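Side-chain contact in Cyp101j2 (Sphingobium yanoikuyae, PDB 5KYO), which probably hydroxylates the monoterpenoid 1,8-cineole as a haem-dependent cytochrome P450 monooxygenase: residues E93-D98 with Q327-V332. Sequence-based numbering, arbitrary orientation.
Sequences ETVMSD and QEFEGV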
ATOM      1  N   GLU A  93     -15.806  -3.091  -2.701  1.00 26.29           N
ATOM      2  CA  GLU A  93     -15.353  -2.991  -4.090  1.00 26.68           C
ATOM      3  C   GLU A  93     -16.185  -2.009  -4.897  1.00 28.66           C
ATOM      4  O   GLU A  93     -15.682  -1.387  -5.841  1.00 28.59           O
ATOM      5  CB  GLU A  93     -15.370  -4.356  -4.776  1.00 30.85           C
ATOM      6  CG  GLU A  93     -14.312  -5.323  -4.243  1.00 37.72           C
ATOM      7  CD  GLU A  93     -14.168  -6.568  -5.100  1.00 39.59           C
ATOM      8  OE1 GLU A  93     -15.168  -6.987  -5.724  1.00 42.26           O
ATOM      9  OE2 GLU A  93     -13.049  -7.121  -5.162  1.00 37.22           O
ATOM     10  N   THR A  94     -17.458  -1.890  -4.532  1.00 27.22           N
ATOM     11  CA  THR A  94     -18.355  -0.914  -5.151  1.00 28.81           C
ATOM     12  C   THR A  94     -17.931   0.515  -4.822  1.00 25.93           C
ATOM     13  O   THR A  94     -17.786   1.333  -5.716  1.00 27.39           O
ATOM     14  CB  THR A  94     -19.823  -1.125  -4.704  1.00 28.30           C
ATOM     15  OG1 THR A  94     -20.341  -2.322  -5.300  1.00 25.58           O
ATOM     16  CG2 THR A  94     -20.690   0.059  -5.123  1.00 26.57           C
ATOM     17  N   VAL A  95     -17.731   0.816  -3.541  1.00 25.47           N
ATOM     18  CA  VAL A  95     -17.265   2.151  -3.156  1.00 26.26           C
ATOM     19  C   VAL A  95     -15.908   2.411  -3.790  1.00 27.75           C
ATOM     20  O   VAL A  95     -15.643   3.511  -4.303  1.00 25.75           O
ATOM     21  CB  VAL A  95     -17.174   2.314  -1.619  1.00 26.90           C
ATOM     22  CG1 VAL A  95     -16.622   3.685  -1.253  1.00 29.31           C
ATOM     23  CG2 VAL A  95     -18.540   2.134  -1.003  1.00 27.61           C
ATOM     24  N   MET A  96     -15.064   1.378  -3.796  1.00 20.58           N
ATOM     25  CA  MET A  96     -13.732   1.489  -4.380  1.00 32.11           C
ATOM     26  C   MET A  96     -13.745   1.898  -5.851  1.00 29.79           C
ATOM     27  O   MET A  96     -12.903   2.683  -6.290  1.00 22.52           O
ATOM     28  CB  MET A  96     -12.999   0.166  -4.256  1.00 22.70           C
ATOM     29  CG  MET A  96     -11.700   0.259  -3.542  1.00 34.84           C
ATOM     30  SD  MET A  96     -11.129  -1.414  -3.266  1.00 30.08           S
ATOM     31  CE  MET A  96     -12.104  -1.889  -1.840  1.00 29.52           C
ATOM     32  N   SER A  97     -14.700   1.351  -6.602  1.00 29.17           N
ATOM     33  CA  SER A  97     -14.690   1.445  -8.057  1.00 31.78           C
ATOM     34  C   SER A  97     -15.722   2.403  -8.658  1.00 26.61           C
ATOM     35  O   SER A  97     -15.518   2.892  -9.761  1.00 19.69           O
ATOM     36  CB  SER A  97     -14.902   0.054  -8.663  1.00 38.27           C
ATOM     37  OG  SER A  97     -16.097  -0.536  -8.174  1.00 41.00           O
ATOM     38  N   ASP A  98     -16.825   2.657  -7.951  1.00 30.95           N
ATOM     39  CA  ASP A  98     -17.930   3.441  -8.514  1.00 28.81           C
ATOM     40  C   ASP A  98     -17.702   4.950  -8.376  1.00 29.59           C
ATOM     41  O   ASP A  98     -18.306   5.609  -7.525  1.00 32.64           O
ATOM     42  CB  ASP A  98     -19.249   3.049  -7.848  1.00 33.23           C
ATOM     43  CG  ASP A  98     -20.456   3.733  -8.478  1.00 40.19           C
ATOM     44  OD1 ASP A  98     -20.297   4.435  -9.503  1.00 41.11           O
ATOM     45  OD2 ASP A  98     -21.571   3.557  -7.939  1.00 41.59           O
ATOM     46  N   GLN A 327     -27.047  10.942  -1.584  1.00 43.61           N
ATOM     47  CA  GLN A 327     -27.323   9.661  -2.232  1.00 49.88           C
ATOM     48  C   GLN A 327     -27.927   8.616  -1.305  1.00 46.91           C
ATOM     49  O   GLN A 327     -27.463   8.404  -0.180  1.00 43.72           O
ATOM     50  CB  GLN A 327     -26.047   9.089  -2.852  1.00 56.35           C
ATOM     51  CG  GLN A 327     -25.565   9.816  -4.093  1.00 61.07           C
ATOM     52  CD  GLN A 327     -24.277   9.234  -4.638  1.00 64.02           C
ATOM     53  OE1 GLN A 327     -23.807   8.196  -4.171  1.00 65.74           O
ATOM     54  NE2 GLN A 327     -23.698   9.899  -5.632  1.00 61.35           N
ATOM     55  N   GLU A 328     -28.970   7.962  -1.798  1.00 49.32           N
ATOM     56  CA  GLU A 328     -29.514   6.791  -1.141  1.00 50.02           C
ATOM     57  C   GLU A 328     -28.571   5.627  -1.400  1.00 48.90           C
ATOM     58  O   GLU A 328     -28.343   5.236  -2.548  1.00 47.70           O
ATOM     59  CB  GLU A 328     -30.924   6.475  -1.645  1.00 52.35           C
ATOM     60  N   PHE A 329     -28.014   5.089  -0.325  1.00 51.41           N
ATOM     61  CA  PHE A 329     -27.084   3.976  -0.414  1.00 46.72           C
ATOM     62  C   PHE A 329     -27.194   3.150   0.860  1.00 38.83           C
ATOM     63  O   PHE A 329     -27.172   3.695   1.963  1.00 33.96           O
ATOM     64  CB  PHE A 329     -25.656   4.487  -0.622  1.00 45.56           C
ATOM     65  CG  PHE A 329     -24.667   3.419  -1.020  1.00 42.94           C
ATOM     66  CD1 PHE A 329     -24.718   2.837  -2.278  1.00 41.79           C
ATOM     67  CD2 PHE A 329     -23.668   3.021  -0.147  1.00 37.11           C
ATOM     68  CE1 PHE A 329     -23.801   1.870  -2.651  1.00 35.57           C
ATOM     69  CE2 PHE A 329     -22.753   2.054  -0.514  1.00 33.04           C
ATOM     70  CZ  PHE A 329     -22.821   1.478  -1.767  1.00 30.70           C
ATOM     71  N   GLU A 330     -27.338   1.840   0.690  1.00 36.95           N
ATOM     72  CA  GLU A 330     -27.360   0.887   1.797  1.00 42.36           C
ATOM     73  C   GLU A 330     -28.396   1.214   2.872  1.00 43.41           C
ATOM     74  O   GLU A 330     -28.172   0.958   4.059  1.00 38.12           O
ATOM     75  CB  GLU A 330     -25.970   0.789   2.427  1.00 43.64           C
ATOM     76  CG  GLU A 330     -24.962   0.034   1.562  1.00 44.93           C
ATOM     77  CD  GLU A 330     -25.321  -1.428   1.401  1.00 44.53           C
ATOM     78  OE1 GLU A 330     -25.319  -2.158   2.414  1.00 44.51           O
ATOM     79  OE2 GLU A 330     -25.617  -1.850   0.266  1.00 47.33           O
ATOM     80  N   GLY A 331     -29.527   1.775   2.447  1.00 41.87           N
ATOM     81  CA  GLY A 331     -30.641   2.019   3.348  1.00 39.31           C
ATOM     82  C   GLY A 331     -30.469   3.246   4.217  1.00 37.00           C
ATOM     83  O   GLY A 331     -31.255   3.491   5.134  1.00 39.67           O
ATOM     84  N   VAL A 332     -29.428   4.019   3.946  1.00 33.08           N
ATOM     85  CA  VAL A 332     -29.247   5.284   4.643  1.00 35.73           C
ATOM     86  C   VAL A 332     -29.098   6.418   3.642  1.00 33.92           C
ATOM     87  O   VAL A 332     -28.971   6.186   2.439  1.00 37.73           O
ATOM     88  CB  VAL A 332     -28.015   5.270   5.580  1.00 35.14           C
ATOM     89  CG1 VAL A 332     -28.188   4.241   6.664  1.00 37.88           C
ATOM     90  CG2 VAL A 332     -26.721   5.026   4.789  1.00 30.32           C
TER
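A small, buried apolar contact, made by the ring of Phe329 alone on its side, joins the C-terminal half of helix 89-97 to the two-stranded hairpin of strands 327-329 and 332-334 at the periphery of this P450 fold, its centre about 23 Å from the centre of the chain. The ring meets two methyl groups on consecutive helical residues: CG2 of Thr94 lies 4.2 Å from CZ of Phe329, and CG2 of Val95 lies 4.2 Å from CE2 of Phe329. Both methyls approach the far end of the ring obliquely. The CB of Phe329 points toward the helix, and a chi1 of -168° carries the ring outward from the strand across a gap in which the nearest alpha carbons, CA of Val95 and CA of Phe329, are still 10.4 Å apart. Thr94 divides its two branches: CG2 meets the ring, while OG1 hydrogen-bonds back to the carbonyl O of Asp90, one helical turn earlier. Val95 also packs on Val340 and Ala342 of strand 339-343, linking this patch to the five-stranded mixed sheet, and its side chain lies about 9 Å from the haem. Phe102 stacks edge-to-face with Phe329, and Leu91 and Arg101 add further packing around it. On the hairpin side, Phe329 begins a type I' turn that ends at Val332. The backbone pairs Phe329 N with Val332 O at 3.1 Å and Val332 N with Phe329 O at 3.0 Å, closing the two-residue turn of the hairpin directly after Phe329. No hydrogen bond joins the two segments, and together they bury just 89 Å². The direct contact is therefore apolar and non-directional, and is probably held by the wider packing of Phe329 against Phe102, Leu91 and Arg101 as much as by the two methyls.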